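Local coordinates for protein cytochrome P450 monooxygenase (Rhodococcus sp. ECU0066, PDB 6KBH) that probably catalyses oxygen insertion at a heme, drawing its electrons through an FMN and a [2Fe-2S] cluster carried on the same polypeptide, at residues P35-A40 with D63-F68; L414-L419 with A446-R451; Y579-G584 with Y605-A610. All blocks are in the same frame, centred on the assembly; numbering follows the deposited sequence.

Contact 1 (P35-A40 with D63-F68)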
loop_
_atom_site.group_PDB
_atom_site.type_symbol
_atom_site.label_atom_id
_atom_site.label_comp_id
_atom_site.label_asym_id
_atom_site.label_seq_id
_atom_site.Cartn_x
_atom_site.Cartn_y
_atom_site.Cartn_z
ATOM N N PRO A 35 -14.977 -25.456 -31.346
ATOM C CA PRO A 35 -15.504 -24.266 -32.022
ATOM C C PRO A 35 -15.205 -23.003 -31.228
ATOM O O PRO A 35 -14.915 -23.042 -30.032
ATOM C CB PRO A 35 -17.013 -24.535 -32.096
ATOM C CG PRO A 35 -17.142 -26.018 -31.970
ATOM C CD PRO A 35 -16.031 -26.442 -31.059
ATOM N N VAL A 36 -15.288 -21.867 -31.913
ATOM C CA VAL A 36 -14.999 -20.562 -31.331
ATOM C C VAL A 36 -16.256 -19.707 -31.406
ATOM O O VAL A 36 -16.932 -19.663 -32.440
ATOM C CB VAL A 36 -13.817 -19.876 -32.046
ATOM C CG1 VAL A 36 -13.737 -18.402 -31.675
ATOM C CG2 VAL A 36 -12.514 -20.591 -31.720
ATOM N N SER A 37 -16.563 -19.028 -30.303
ATOM C CA SER A 37 -17.777 -18.238 -30.190
ATOM C C SER A 37 -17.735 -17.021 -31.113
ATOM O O SER A 37 -16.659 -16.559 -31.502
ATOM C CB SER A 37 -17.971 -17.795 -28.739
ATOM O OG SER A 37 -18.945 -16.771 -28.624
ATOM N N PRO A 38 -18.907 -16.501 -31.498
ATOM C CA PRO A 38 -18.939 -15.203 -32.198
ATOM C C PRO A 38 -18.209 -14.096 -31.460
ATOM O O PRO A 38 -17.326 -13.443 -32.033
ATOM C CB PRO A 38 -20.441 -14.910 -32.303
ATOM C CG PRO A 38 -21.087 -16.249 -32.285
ATOM C CD PRO A 38 -20.239 -17.127 -31.418
ATOM N N ARG A 39 -18.565 -13.862 -30.192
ATOM C CA ARG A 39 -17.927 -12.797 -29.425
ATOM C C ARG A 39 -16.434 -13.045 -29.267
ATOM O O ARG A 39 -15.644 -12.093 -29.263
ATOM C CB ARG A 39 -18.606 -12.664 -28.062
ATOM C CG ARG A 39 -20.076 -12.264 -28.150
ATOM C CD ARG A 39 -20.786 -12.374 -26.805
ATOM N NE ARG A 39 -20.908 -13.762 -26.369
ATOM C CZ ARG A 39 -21.513 -14.142 -25.249
ATOM N NH1 ARG A 39 -22.061 -13.234 -24.452
ATOM N NH2 ARG A 39 -21.570 -15.427 -24.927
ATOM N N ALA A 40 -16.030 -14.313 -29.157
ATOM C CA ALA A 40 -14.614 -14.642 -29.042
ATOM C C ALA A 40 -13.881 -14.406 -30.357
ATOM O O ALA A 40 -12.753 -13.898 -30.363
ATOM C CB ALA A 40 -14.451 -16.094 -28.594
ATOM N N ASP A 63 -18.801 -12.354 -17.690
ATOM C CA ASP A 63 -20.115 -12.883 -17.355
ATOM C C ASP A 63 -20.306 -14.298 -17.883
ATOM O O ASP A 63 -20.656 -15.207 -17.122
ATOM C CB ASP A 63 -21.202 -11.951 -17.889
ATOM C CG ASP A 63 -21.231 -10.622 -17.164
ATOM O OD1 ASP A 63 -20.664 -10.538 -16.053
ATOM O OD2 ASP A 63 -21.819 -9.657 -17.694
ATOM N N GLU A 64 -20.072 -14.514 -19.177
ATOM C CA GLU A 64 -20.484 -15.763 -19.797
ATOM C C GLU A 64 -19.360 -16.607 -20.381
ATOM O O GLU A 64 -19.587 -17.796 -20.630
ATOM C CB GLU A 64 -21.522 -15.489 -20.897
ATOM C CG GLU A 64 -22.476 -14.355 -20.556
ATOM C CD GLU A 64 -23.392 -14.001 -21.704
ATOM O OE1 GLU A 64 -24.070 -14.909 -22.227
ATOM O OE2 GLU A 64 -23.429 -12.813 -22.085
ATOM N N GLU A 65 -18.165 -16.056 -20.595
ATOM C CA GLU A 65 -17.053 -16.837 -21.139
ATOM C C GLU A 65 -15.739 -16.283 -20.618
ATOM O O GLU A 65 -15.113 -15.421 -21.249
ATOM C CB GLU A 65 -17.065 -16.851 -22.666
ATOM C CG GLU A 65 -16.188 -17.942 -23.251
ATOM C CD GLU A 65 -16.321 -18.060 -24.749
ATOM O OE1 GLU A 65 -16.969 -17.183 -25.356
ATOM O OE2 GLU A 65 -15.779 -19.032 -25.316
ATOM N N PRO A 66 -15.265 -16.787 -19.473
ATOM C CA PRO A 66 -14.080 -16.191 -18.836
ATOM C C PRO A 66 -12.773 -16.503 -19.549
ATOM O O PRO A 66 -11.777 -15.806 -19.310
ATOM C CB PRO A 66 -14.103 -16.803 -17.434
ATOM C CG PRO A 66 -14.727 -18.152 -17.650
ATOM C CD PRO A 66 -15.741 -17.983 -18.757
ATOM N N VAL A 67 -12.741 -17.528 -20.401
ATOM C CA VAL A 67 -11.531 -17.948 -21.102
ATOM C C VAL A 67 -11.917 -18.340 -22.521
ATOM O O VAL A 67 -12.789 -19.192 -22.716
ATOM C CB VAL A 67 -10.834 -19.126 -20.395
ATOM C CG1 VAL A 67 -9.645 -19.620 -21.211
ATOM C CG2 VAL A 67 -10.397 -18.728 -19.003
ATOM N N PHE A 68 -11.271 -17.730 -23.509
ATOM C CA PHE A 68 -11.596 -18.050 -24.889
ATOM C C PHE A 68 -10.358 -17.928 -25.761
ATOM O O PHE A 68 -9.375 -17.270 -25.404
ATOM C CB PHE A 68 -12.723 -17.157 -25.431
ATOM C CG PHE A 68 -12.404 -15.683 -25.436
ATOM C CD1 PHE A 68 -12.696 -14.891 -24.336
ATOM C CD2 PHE A 68 -11.841 -15.082 -26.553
ATOM C CE1 PHE A 68 -12.420 -13.534 -24.342
ATOM C CE2 PHE A 68 -11.562 -13.726 -26.564
ATOM C CZ PHE A 68 -11.853 -12.950 -25.453
#
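At the N-terminal edge of the heme domain, the short helix 38-41 rests against the junction of helix 59-64 with strand 67-69, through Arg39 on Glu64, Ser37 on Glu65 and Ala40 on Phe68. The polar end is a salt bridge: Arg39 NH1 lies 2.8 Å from Glu64 OE2, a weak hydrogen bond whose N-H...O angle is 141°. The carboxylate sits at the guanidinium edge, near its plane, but the two groups are turned 72° apart, so this is not the paired, coplanar form of the bridge. Arg39 bends at chi3 (-68°), which places NE, and its side chain crosses that of Glu64 at about a right angle. Glu65 is the second acid on this side. Its OE1 lies 3.6 Å from Ser37 CB and 4.9 Å from Arg39 NH2, too far for a bridge, though its charge would probably add to the negative field around the guanidinium. Ser37 is the N-cap of the helix, its OG accepting a weak bond from Arg39 N at 3.3 Å. One residue on, the contact turns apolar: Ala40 CB approaches Phe68 CD2 at 3.5 Å, oblique to the ring. Phe68 also meets Trp60 and, edge-to-face, Phe43, so the methyl of Ala40 packs beside a group of aromatic rings. A capped single helical turn thus covers the start of an outer strand in the mixed five-stranded sheet of the P450 fold, which strands 67-69 and 76-78 build together with the later strands 332-336 and 352-355.

Contact 2 (L414-L419 with A446-R451)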
loop_
_atom_site.group_PDB
_atom_site.type_symbol
_atom_site.label_atom_id
_atom_site.label_comp_id
_atom_site.label_asym_id
_atom_site.label_seq_id
_atom_site.Cartn_x
_atom_site.Cartn_y
_atom_site.Cartn_z
ATOM N N LEU A 414 -2.688 23.963 -8.914
ATOM C CA LEU A 414 -3.716 24.201 -9.928
ATOM C C LEU A 414 -4.982 23.394 -9.657
ATOM O O LEU A 414 -5.361 22.533 -10.461
ATOM C CB LEU A 414 -3.181 23.882 -11.324
ATOM C CG LEU A 414 -1.757 24.310 -11.686
ATOM C CD1 LEU A 414 -1.509 24.158 -13.175
ATOM C CD2 LEU A 414 -1.544 25.743 -11.279
ATOM N N PRO A 415 -5.680 23.658 -8.546
ATOM C CA PRO A 415 -6.978 22.999 -8.338
ATOM C C PRO A 415 -8.053 23.498 -9.282
ATOM O O PRO A 415 -9.031 22.780 -9.519
ATOM C CB PRO A 415 -7.324 23.338 -6.880
ATOM C CG PRO A 415 -6.073 23.920 -6.292
ATOM C CD PRO A 415 -5.368 24.568 -7.434
ATOM N N HIS A 416 -7.905 24.708 -9.823
ATOM C CA HIS A 416 -8.835 25.295 -10.777
ATOM C C HIS A 416 -8.575 24.840 -12.212
ATOM O O HIS A 416 -9.030 25.490 -13.163
ATOM C CB HIS A 416 -8.774 26.821 -10.685
ATOM C CG HIS A 416 -7.455 27.394 -11.097
ATOM N ND1 HIS A 416 -6.253 26.886 -10.656
ATOM C CD2 HIS A 416 -7.148 28.433 -11.909
ATOM C CE1 HIS A 416 -5.263 27.584 -11.181
ATOM N NE2 HIS A 416 -5.780 28.530 -11.944
ATOM N N MET A 417 -7.841 23.744 -12.375
ATOM C CA MET A 417 -7.562 23.183 -13.686
ATOM C C MET A 417 -8.686 22.245 -14.105
ATOM O O MET A 417 -9.179 21.450 -13.301
ATOM C CB MET A 417 -6.229 22.435 -13.656
ATOM C CG MET A 417 -5.971 21.527 -14.839
ATOM S SD MET A 417 -4.765 20.241 -14.455
ATOM C CE MET A 417 -3.253 21.199 -14.396
ATOM N N GLU A 418 -9.097 22.341 -15.369
ATOM C CA GLU A 418 -10.114 21.443 -15.898
ATOM C C GLU A 418 -9.715 20.980 -17.290
ATOM O O GLU A 418 -8.836 21.554 -17.937
ATOM C CB GLU A 418 -11.508 22.092 -15.939
ATOM C CG GLU A 418 -11.646 23.261 -16.888
ATOM C CD GLU A 418 -13.034 23.874 -16.866
ATOM O OE1 GLU A 418 -13.889 23.389 -16.095
ATOM O OE2 GLU A 418 -13.270 24.843 -17.620
ATOM N N LEU A 419 -10.383 19.921 -17.737
ATOM C CA LEU A 419 -10.141 19.379 -19.064
ATOM C C LEU A 419 -10.765 20.268 -20.129
ATOM O O LEU A 419 -11.881 20.771 -19.967
ATOM C CB LEU A 419 -10.717 17.966 -19.172
ATOM C CG LEU A 419 -9.873 16.804 -18.653
ATOM C CD1 LEU A 419 -10.693 15.523 -18.625
ATOM C CD2 LEU A 419 -8.643 16.636 -19.512
ATOM N N ALA A 446 -4.256 33.826 -13.471
ATOM C CA ALA A 446 -4.229 34.831 -12.410
ATOM C C ALA A 446 -4.681 34.247 -11.078
ATOM O O ALA A 446 -4.210 34.676 -10.018
ATOM C CB ALA A 446 -5.103 36.025 -12.789
ATOM N N ARG A 447 -5.563 33.253 -11.123
ATOM C CA ARG A 447 -6.255 32.708 -9.965
ATOM C C ARG A 447 -5.471 31.615 -9.243
ATOM O O ARG A 447 -5.990 31.037 -8.282
ATOM C CB ARG A 447 -7.620 32.174 -10.412
ATOM C CG ARG A 447 -8.587 31.789 -9.314
ATOM C CD ARG A 447 -9.937 31.529 -9.917
ATOM N NE ARG A 447 -10.561 32.788 -10.299
ATOM C CZ ARG A 447 -11.618 33.304 -9.685
ATOM N NH1 ARG A 447 -12.178 32.655 -8.675
ATOM N NH2 ARG A 447 -12.125 34.460 -10.089
ATOM N N ASN A 448 -4.248 31.310 -9.675
ATOM C CA ASN A 448 -3.443 30.343 -8.947
ATOM C C ASN A 448 -3.394 30.738 -7.472
ATOM O O ASN A 448 -3.047 31.887 -7.159
ATOM C CB ASN A 448 -2.010 30.264 -9.488
ATOM C CG ASN A 448 -1.943 30.003 -10.981
ATOM O OD1 ASN A 448 -1.116 30.585 -11.684
ATOM N ND2 ASN A 448 -2.798 29.119 -11.471
ATOM N N PRO A 449 -3.742 29.841 -6.547
ATOM C CA PRO A 449 -3.491 30.136 -5.127
ATOM C C PRO A 449 -2.026 30.424 -4.857
ATOM O O PRO A 449 -1.696 31.024 -3.827
ATOM C CB PRO A 449 -3.952 28.860 -4.410
ATOM C CG PRO A 449 -4.819 28.135 -5.398
ATOM C CD PRO A 449 -4.252 28.473 -6.743
ATOM N N GLU A 450 -1.152 30.037 -5.787
ATOM C CA GLU A 450 0.286 30.091 -5.577
ATOM C C GLU A 450 0.805 31.524 -5.520
ATOM O O GLU A 450 1.656 31.844 -4.681
ATOM C CB GLU A 450 0.974 29.311 -6.695
ATOM C CG GLU A 450 2.481 29.298 -6.647
ATOM C CD GLU A 450 3.073 28.990 -8.000
ATOM O OE1 GLU A 450 2.909 27.845 -8.470
ATOM O OE2 GLU A 450 3.689 29.896 -8.597
ATOM N N ARG A 451 0.316 32.403 -6.401
ATOM C CA ARG A 451 0.886 33.741 -6.500
ATOM C C ARG A 451 0.511 34.634 -5.326
ATOM O O ARG A 451 1.180 35.648 -5.096
ATOM C CB ARG A 451 0.461 34.405 -7.807
ATOM C CG ARG A 451 1.489 34.267 -8.910
ATOM C CD ARG A 451 1.155 35.174 -10.070
ATOM N NE ARG A 451 0.433 34.466 -11.117
ATOM C CZ ARG A 451 -0.500 35.019 -11.882
ATOM N NH1 ARG A 451 -0.835 36.292 -11.714
ATOM N NH2 ARG A 451 -1.094 34.297 -12.815
#
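Arg447 begins the contact by lying over His416: its carbonyl carbon lies over one face of the imidazole, and its CB comes within 4.1 Å of His416 CD2. Beyond CB the arginine leaves the contact. CG is anti to the backbone N (chi1 -170°), and NE has a long, weak ion pair with Asp444. Asn448 comes next and reaches the ring at its edge. Its ND2 stands near the imidazole plane, 3.1 Å from His416 NE2, with the amide plane turned 70° from the ring. NE2 is hydrogen-bonded with Asp444 O, and Trp443 meets the same imidazole with its ring steeply inclined, so the histidine is held by its neighbours in the chain segment just before this one. Asn448 ND2 also lies 3.6 Å from Leu414 CD2, the two side chains running side by side in the same direction. With Pro449 the contact becomes purely apolar: the two prolines reach toward each other tip to tip, Pro449 CD 4.1 Å from Pro415 CD. Glu450 then makes a salt bridge to Arg413, the last residue of helix 396-413. What 446-451 packs on is therefore a type I beta turn, Leu414 to Met417, which carries the chain out of that long helix into strand 418-419. The turn is also tied to helix 302-310 by hydrogen bonds between Pro415 O and Trp305 and between Met417 O and Arg302, while Glu418 pairs with Arg442 in the antiparallel strand 440-442.

Contact 3 (Y579-G584 with Y605-A610)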
loop_
_atom_site.group_PDB
_atom_site.type_symbol
_atom_site.label_atom_id
_atom_site.label_comp_id
_atom_site.label_asym_id
_atom_site.label_seq_id
_atom_site.Cartn_x
_atom_site.Cartn_y
_atom_site.Cartn_z
ATOM N N TYR A 579 -18.375 -5.875 38.007
ATOM C CA TYR A 579 -17.153 -5.321 37.465
ATOM C C TYR A 579 -16.535 -4.459 38.544
ATOM O O TYR A 579 -17.199 -3.582 39.092
ATOM C CB TYR A 579 -17.459 -4.514 36.205
ATOM C CG TYR A 579 -18.559 -5.174 35.415
ATOM C CD1 TYR A 579 -18.272 -6.224 34.561
ATOM C CD2 TYR A 579 -19.890 -4.811 35.582
ATOM C CE1 TYR A 579 -19.267 -6.866 33.862
ATOM C CE2 TYR A 579 -20.895 -5.451 34.885
ATOM C CZ TYR A 579 -20.578 -6.476 34.027
ATOM O OH TYR A 579 -21.589 -7.105 33.337
ATOM N N VAL A 580 -15.283 -4.715 38.878
ATOM C CA VAL A 580 -14.540 -3.781 39.699
ATOM C C VAL A 580 -13.428 -3.267 38.812
ATOM O O VAL A 580 -12.762 -4.055 38.134
ATOM C CB VAL A 580 -14.034 -4.397 41.014
ATOM C CG1 VAL A 580 -15.223 -4.997 41.763
ATOM C CG2 VAL A 580 -12.827 -5.346 40.828
ATOM N N PHE A 581 -13.306 -1.949 38.722
ATOM C CA PHE A 581 -12.362 -1.304 37.823
ATOM C C PHE A 581 -11.273 -0.682 38.686
ATOM O O PHE A 581 -11.577 -0.012 39.671
ATOM C CB PHE A 581 -13.054 -0.225 36.987
ATOM C CG PHE A 581 -14.347 -0.661 36.325
ATOM C CD1 PHE A 581 -15.560 -0.553 36.980
ATOM C CD2 PHE A 581 -14.341 -1.160 35.027
ATOM C CE1 PHE A 581 -16.740 -0.931 36.367
ATOM C CE2 PHE A 581 -15.516 -1.548 34.400
ATOM C CZ PHE A 581 -16.722 -1.433 35.067
ATOM N N VAL A 582 -10.018 -0.924 38.351
ATOM C CA VAL A 582 -8.910 -0.234 38.991
ATOM C C VAL A 582 -8.209 0.567 37.907
ATOM O O VAL A 582 -8.095 0.112 36.766
ATOM C CB VAL A 582 -7.951 -1.180 39.732
ATOM C CG1 VAL A 582 -7.314 -2.137 38.786
ATOM C CG2 VAL A 582 -6.916 -0.380 40.518
ATOM N N ALA A 583 -7.811 1.793 38.240
ATOM C CA ALA A 583 -7.389 2.775 37.247
ATOM C C ALA A 583 -6.267 3.618 37.826
ATOM O O ALA A 583 -6.361 4.087 38.965
ATOM C CB ALA A 583 -8.554 3.681 36.823
ATOM N N GLY A 584 -5.215 3.811 37.037
ATOM C CA GLY A 584 -4.080 4.605 37.464
ATOM C C GLY A 584 -3.670 5.651 36.448
ATOM O O GLY A 584 -3.407 5.326 35.286
ATOM N N TYR A 605 -21.106 -2.315 39.972
ATOM C CA TYR A 605 -19.715 -2.106 39.606
ATOM C C TYR A 605 -19.026 -1.281 40.685
ATOM O O TYR A 605 -19.667 -0.542 41.436
ATOM C CB TYR A 605 -19.587 -1.431 38.233
ATOM C CG TYR A 605 -20.192 -0.048 38.157
ATOM C CD1 TYR A 605 -21.560 0.121 38.000
ATOM C CD2 TYR A 605 -19.395 1.088 38.228
ATOM C CE1 TYR A 605 -22.121 1.377 37.925
ATOM C CE2 TYR A 605 -19.949 2.354 38.154
ATOM C CZ TYR A 605 -21.314 2.490 38.002
ATOM O OH TYR A 605 -21.880 3.741 37.927
ATOM N N GLU A 606 -17.702 -1.422 40.752
ATOM C CA GLU A 606 -16.887 -0.737 41.747
ATOM C C GLU A 606 -15.629 -0.226 41.063
ATOM O O GLU A 606 -14.900 -1.009 40.454
ATOM C CB GLU A 606 -16.528 -1.683 42.900
ATOM C CG GLU A 606 -16.284 -0.986 44.225
ATOM C CD GLU A 606 -16.073 -1.958 45.371
ATOM O OE1 GLU A 606 -15.582 -3.079 45.117
ATOM O OE2 GLU A 606 -16.395 -1.600 46.524
ATOM N N ILE A 607 -15.360 1.074 41.151
ATOM C CA ILE A 607 -14.246 1.663 40.414
ATOM C C ILE A 607 -13.273 2.306 41.395
ATOM O O ILE A 607 -13.682 3.031 42.310
ATOM C CB ILE A 607 -14.727 2.662 39.344
ATOM C CG1 ILE A 607 -15.119 4.009 39.919
ATOM C CG2 ILE A 607 -15.970 2.162 38.687
ATOM C CD1 ILE A 607 -15.557 4.937 38.821
ATOM N N HIS A 608 -11.990 2.005 41.213
ATOM C CA HIS A 608 -10.924 2.418 42.114
ATOM C C HIS A 608 -9.892 3.159 41.269
ATOM O O HIS A 608 -9.319 2.578 40.341
ATOM C CB HIS A 608 -10.305 1.201 42.821
ATOM C CG HIS A 608 -11.202 0.550 43.822
ATOM N ND1 HIS A 608 -11.159 0.851 45.167
ATOM C CD2 HIS A 608 -12.147 -0.407 43.684
ATOM C CE1 HIS A 608 -12.049 0.122 45.817
ATOM N NE2 HIS A 608 -12.664 -0.650 44.939
ATOM N N TYR A 609 -9.651 4.431 41.584
ATOM C CA TYR A 609 -8.892 5.328 40.714
ATOM C C TYR A 609 -7.760 5.971 41.507
ATOM O O TYR A 609 -8.008 6.766 42.420
ATOM C CB TYR A 609 -9.818 6.384 40.105
ATOM C CG TYR A 609 -9.175 7.343 39.127
ATOM C CD1 TYR A 609 -8.014 7.008 38.439
ATOM C CD2 TYR A 609 -9.742 8.588 38.885
ATOM C CE1 TYR A 609 -7.434 7.894 37.545
ATOM C CE2 TYR A 609 -9.173 9.474 37.993
ATOM C CZ TYR A 609 -8.020 9.125 37.328
ATOM O OH TYR A 609 -7.458 10.015 36.443
ATOM N N ALA A 610 -6.522 5.641 41.148
ATOM C CA ALA A 610 -5.339 6.178 41.799
ATOM C C ALA A 610 -4.531 7.021 40.820
ATOM O O ALA A 610 -4.656 6.893 39.599
ATOM C CB ALA A 610 -4.460 5.057 42.370
#
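The Phe581 ring meets two residues of the neighbouring strand with its CD1-CE1 side: CE1 lies 3.4 Å from Tyr605 CB, which sits at the ring edge near its plane, and CD1 meets Ile607 CG2 obliquely. The strands are the two parallel members of a beta-alpha-beta crossover, 578-584 and 605-611 joined by helix 588-601, in the five-stranded parallel sheet of the reductase's ferredoxin-reductase-like nucleotide-binding fold. Their axes run 4.3 Å apart and 9° from parallel. Tyr579, Phe581, Ala583, Tyr605, Ile607 and Tyr609 share the sheet face on which the connecting helix packs, and Phe581 itself touches Val591 there. CG of Phe581 is anti to its carbonyl carbon (chi1 -48°), and from there the ring reaches Tyr605 and Ile607 of the adjacent strand. An alanine here would probably leave Tyr605 CB and Ile607 CG2 without the ring atoms they touch and open a gap beneath helix 588-601. On the reverse face Val580 and Glu606 lie side by side, with Val580 CG1 3.7 Å from Glu606 CB. The strands are joined by a parallel backbone ladder: Glu606 N gives to Tyr579 O at 2.8 Å, His608 N to Phe581 O at 2.6 Å, and Ala583 N weakly to His608 O. The side chain of Tyr609 lies about 9 Å from the bound FMN, and its OH is hydrogen-bonded with Gly585 O and Ala618 O. Its ring turns an edge to Ala583, where CD1 lies 3.4 Å from Ala583 O, and that same oxygen takes the nearly straight bond from Ala610 N, 170° at the hydrogen.

Overall arrangement
Along the chain the three contacts follow in series, none nested within another. Contacts 1 and 2 both belong to the P450 part, at well-separated places: their centres are 48 Å apart, contact 1 on the mixed five-stranded sheet and contact 2 where helix 396-413 runs into a small antiparallel sheet. Contact 3 lies in the reductase part, in the parallel sheet near the FMN, its centre 68 Å from contact 1, across the chain's centre, and 57 Å from contact 2. They share no helix, strand or sheet. The first two thus belong to the heme module and the third to the flavin-bearing reductase, all within a single self-sufficient polypeptide.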